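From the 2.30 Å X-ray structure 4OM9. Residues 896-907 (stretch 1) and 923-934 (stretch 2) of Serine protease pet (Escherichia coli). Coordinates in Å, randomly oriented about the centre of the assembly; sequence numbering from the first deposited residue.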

# COMPACT_ATOMS: atom_id res chain seq x y z
N LYS A 896 -48.95 12.39 28.68
CA LYS A 896 -48.84 12.26 30.13
C LYS A 896 -47.64 13.00 30.71
O LYS A 896 -46.76 12.39 31.33
CB LYS A 896 -48.76 10.78 30.53
CG LYS A 896 -50.09 10.13 30.91
CD LYS A 896 -49.86 8.86 31.70
CE LYS A 896 -51.17 8.18 32.09
NZ LYS A 896 -51.85 7.56 30.93
N ALA A 897 -47.60 14.32 30.53
CA ALA A 897 -46.52 15.15 31.07
C ALA A 897 -46.98 15.91 32.31
O ALA A 897 -47.70 16.91 32.20
CB ALA A 897 -46.01 16.11 30.02
N PRO A 898 -46.56 15.45 33.50
CA PRO A 898 -46.98 16.00 34.81
C PRO A 898 -46.64 17.47 35.02
O PRO A 898 -45.52 17.89 34.76
CB PRO A 898 -46.22 15.12 35.81
CG PRO A 898 -45.10 14.50 35.03
CD PRO A 898 -45.65 14.31 33.66
N GLU A 899 -47.63 18.24 35.48
CA GLU A 899 -47.49 19.68 35.77
C GLU A 899 -47.11 20.51 34.55
O GLU A 899 -47.75 21.51 34.25
CB GLU A 899 -46.48 19.90 36.90
CG GLU A 899 -46.01 21.34 37.05
CD GLU A 899 -44.61 21.55 36.49
OE1 GLU A 899 -43.85 20.56 36.42
OE2 GLU A 899 -44.28 22.69 36.11
N ASN A 900 -46.04 20.08 33.87
CA ASN A 900 -45.58 20.67 32.61
C ASN A 900 -45.05 22.09 32.73
O ASN A 900 -45.53 22.88 33.54
CB ASN A 900 -46.70 20.63 31.56
CG ASN A 900 -46.17 20.63 30.15
OD1 ASN A 900 -45.04 20.22 29.90
ND2 ASN A 900 -46.98 21.09 29.21
N THR A 901 -44.04 22.39 31.92
CA THR A 901 -43.46 23.72 31.87
C THR A 901 -44.52 24.72 31.43
O THR A 901 -44.74 25.74 32.08
CB THR A 901 -42.26 23.79 30.91
OG1 THR A 901 -41.44 22.62 31.08
CG2 THR A 901 -41.43 25.03 31.17
N SER A 902 -45.17 24.42 30.32
CA SER A 902 -46.26 25.25 29.82
C SER A 902 -47.37 24.39 29.23
O SER A 902 -47.63 23.28 29.68
CB SER A 902 -45.76 26.25 28.78
OG SER A 902 -44.85 27.16 29.36
N LYS A 903 -48.03 24.94 28.20
CA LYS A 903 -49.20 24.31 27.62
C LYS A 903 -49.25 24.59 26.13
O LYS A 903 -49.60 23.72 25.33
CB LYS A 903 -50.47 24.82 28.29
CG LYS A 903 -51.74 24.17 27.80
CD LYS A 903 -52.13 22.99 28.68
CE LYS A 903 -52.42 23.43 30.11
NZ LYS A 903 -52.71 22.28 31.01
N ASP A 904 -48.88 25.80 25.75
CA ASP A 904 -48.85 26.21 24.36
C ASP A 904 -47.69 25.55 23.61
O ASP A 904 -46.98 26.20 22.83
CB ASP A 904 -48.74 27.73 24.25
CG ASP A 904 -47.83 28.32 25.31
OD1 ASP A 904 -46.84 27.65 25.68
OD2 ASP A 904 -48.11 29.44 25.79
N VAL A 905 -47.50 24.26 23.86
CA VAL A 905 -46.49 23.48 23.17
C VAL A 905 -47.17 22.59 22.13
O VAL A 905 -46.58 21.65 21.62
CB VAL A 905 -45.68 22.63 24.16
CG1 VAL A 905 -44.87 23.53 25.09
CG2 VAL A 905 -46.59 21.72 24.96
N PHE A 906 -48.43 22.92 21.84
CA PHE A 906 -49.19 22.36 20.73
C PHE A 906 -50.22 23.39 20.28
O PHE A 906 -51.41 23.11 20.26
CB PHE A 906 -49.87 21.04 21.12
CG PHE A 906 -48.93 19.97 21.56
CD1 PHE A 906 -48.26 19.18 20.64
CD2 PHE A 906 -48.68 19.75 22.91
CE1 PHE A 906 -47.38 18.19 21.05
CE2 PHE A 906 -47.81 18.77 23.33
CZ PHE A 906 -47.16 17.99 22.40
N LYS A 907 -49.73 24.59 19.93
CA LYS A 907 -50.55 25.78 19.70
C LYS A 907 -51.78 25.56 18.81
O LYS A 907 -51.80 24.66 17.97
CB LYS A 907 -49.68 26.89 19.09
CG LYS A 907 -50.29 28.29 19.20
CD LYS A 907 -49.52 29.32 18.38
CE LYS A 907 -50.22 30.67 18.41
NZ LYS A 907 -49.47 31.70 17.65
N LYS A 923 -58.12 19.03 24.82
CA LYS A 923 -58.25 19.64 26.14
C LYS A 923 -56.97 20.40 26.52
O LYS A 923 -56.12 20.66 25.68
CB LYS A 923 -58.55 18.58 27.20
CG LYS A 923 -59.38 19.07 28.39
CD LYS A 923 -60.83 18.64 28.29
CE LYS A 923 -61.59 19.40 27.21
NZ LYS A 923 -61.74 20.84 27.53
N GLN A 924 -56.86 20.74 27.80
CA GLN A 924 -55.70 21.45 28.32
C GLN A 924 -55.08 20.71 29.51
O GLN A 924 -53.86 20.60 29.62
CB GLN A 924 -56.07 22.87 28.73
N GLN A 925 -55.92 20.18 30.39
CA GLN A 925 -55.43 19.47 31.57
C GLN A 925 -56.52 18.57 32.13
O GLN A 925 -57.71 18.79 31.88
CB GLN A 925 -54.96 20.46 32.64
CG GLN A 925 -54.20 19.84 33.80
CD GLN A 925 -53.95 20.82 34.93
OE1 GLN A 925 -54.09 22.03 34.76
NE2 GLN A 925 -53.59 20.29 36.09
N GLU A 926 -56.13 17.54 32.88
CA GLU A 926 -57.08 16.65 33.55
C GLU A 926 -56.49 16.01 34.80
O GLU A 926 -56.21 16.69 35.78
CB GLU A 926 -57.57 15.57 32.59
CG GLU A 926 -58.86 15.93 31.86
CD GLU A 926 -59.18 14.99 30.73
OE1 GLU A 926 -58.68 13.84 30.75
OE2 GLU A 926 -59.93 15.39 29.82
N LYS A 927 -56.32 14.69 34.75
CA LYS A 927 -55.86 13.91 35.90
C LYS A 927 -54.55 14.45 36.45
O LYS A 927 -53.54 14.49 35.74
CB LYS A 927 -55.70 12.44 35.52
CG LYS A 927 -56.88 11.85 34.77
CD LYS A 927 -58.17 11.99 35.56
CE LYS A 927 -58.12 11.21 36.87
NZ LYS A 927 -59.37 11.39 37.65
N ASP A 928 -54.58 14.86 37.72
CA ASP A 928 -53.48 15.54 38.41
C ASP A 928 -52.69 16.50 37.50
O ASP A 928 -53.27 17.21 36.68
CB ASP A 928 -52.53 14.53 39.06
CG ASP A 928 -52.00 13.49 38.08
OD1 ASP A 928 -52.67 12.45 37.90
OD2 ASP A 928 -50.91 13.70 37.51
N GLY A 929 -51.37 16.51 37.67
CA GLY A 929 -50.51 17.40 36.92
C GLY A 929 -50.28 16.96 35.48
O GLY A 929 -49.87 17.76 34.65
N LYS A 930 -50.53 15.68 35.20
CA LYS A 930 -50.38 15.16 33.85
C LYS A 930 -51.32 15.89 32.89
O LYS A 930 -52.51 15.60 32.83
CB LYS A 930 -50.64 13.66 33.82
CG LYS A 930 -49.63 12.84 34.62
CD LYS A 930 -50.08 11.40 34.79
CE LYS A 930 -49.05 10.57 35.53
NZ LYS A 930 -47.81 10.37 34.73
N SER A 931 -50.77 16.86 32.16
CA SER A 931 -51.55 17.66 31.23
C SER A 931 -51.89 16.87 29.98
O SER A 931 -51.14 16.89 29.01
CB SER A 931 -50.78 18.93 30.84
OG SER A 931 -49.69 19.14 31.72
N VAL A 932 -53.02 16.17 29.99
CA VAL A 932 -53.39 15.31 28.87
C VAL A 932 -54.14 16.05 27.77
O VAL A 932 -54.35 17.26 27.85
CB VAL A 932 -54.26 14.13 29.33
CG1 VAL A 932 -53.59 13.40 30.48
CG2 VAL A 932 -55.64 14.62 29.73
N TRP A 933 -54.52 15.31 26.74
CA TRP A 933 -55.32 15.82 25.62
C TRP A 933 -56.50 14.86 25.38
O TRP A 933 -56.33 13.65 25.45
CB TRP A 933 -54.45 15.95 24.37
CG TRP A 933 -53.78 17.30 24.15
CD1 TRP A 933 -54.12 18.24 23.22
CD2 TRP A 933 -52.65 17.85 24.86
NE1 TRP A 933 -53.29 19.33 23.30
CE2 TRP A 933 -52.38 19.12 24.29
CE3 TRP A 933 -51.85 17.39 25.90
CZ2 TRP A 933 -51.35 19.93 24.76
CZ3 TRP A 933 -50.82 18.21 26.35
CH2 TRP A 933 -50.58 19.46 25.78
N THR A 934 -57.70 15.40 25.10
CA THR A 934 -58.87 14.53 24.88
C THR A 934 -59.46 14.65 23.47
O THR A 934 -58.75 14.98 22.52
CB THR A 934 -59.98 14.82 25.91
OG1 THR A 934 -61.04 13.86 25.74
CG2 THR A 934 -60.54 16.22 25.73

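Neither stretch forms a regular helix or strand, yet their backbones come close at one point. There the CA atoms of Pro-898 and Lys-930 lie 3.6 Å apart. Two main-chain hydrogen bonds join the stretches here. Ser-931 N donates to Ala-897 O at 3.1 Å in a nearly straight bond, 164°. Glu-899 N donates to Gly-929 O at 2.4 Å, which is very short, and its angle is more bent, at 129°. The CA atoms of Lys-930 and Pro-898 add CA-H...O contacts to Ala-897 O (3.6 Å) and Gly-929 O (3.4 Å), respectively.

Ser-931 OG lies 3.0 Å from Ala-897 O and 3.2 Å from Gly-929 O. Its one proton can serve either carbonyl, and the choice is open. Gly-929 leaves room for the close approach: an ideal CB would sit 2.7 Å from Glu-899 N, a clash. Within stretch 2, Lys-930 N is satisfied by Asp-928 OD2 at 3.1 Å, and Gln-925 NE2 donates to Asp-928 O at 3.2 Å.

Farther along, the Lys-903 side chain reaches across. Its NZ donates to Gln-924 O at 2.5 Å, again very short. The lysine ammonium, normally charged, meets the partly negative oxygen of a main-chain carbonyl. The Gln-924 side chain is not modelled beyond CB. Phe-906 turns its edge toward the face of Trp-933 in an offset aromatic pair, with Phe-906 CD2 3.3 Å from Trp-933 CZ2.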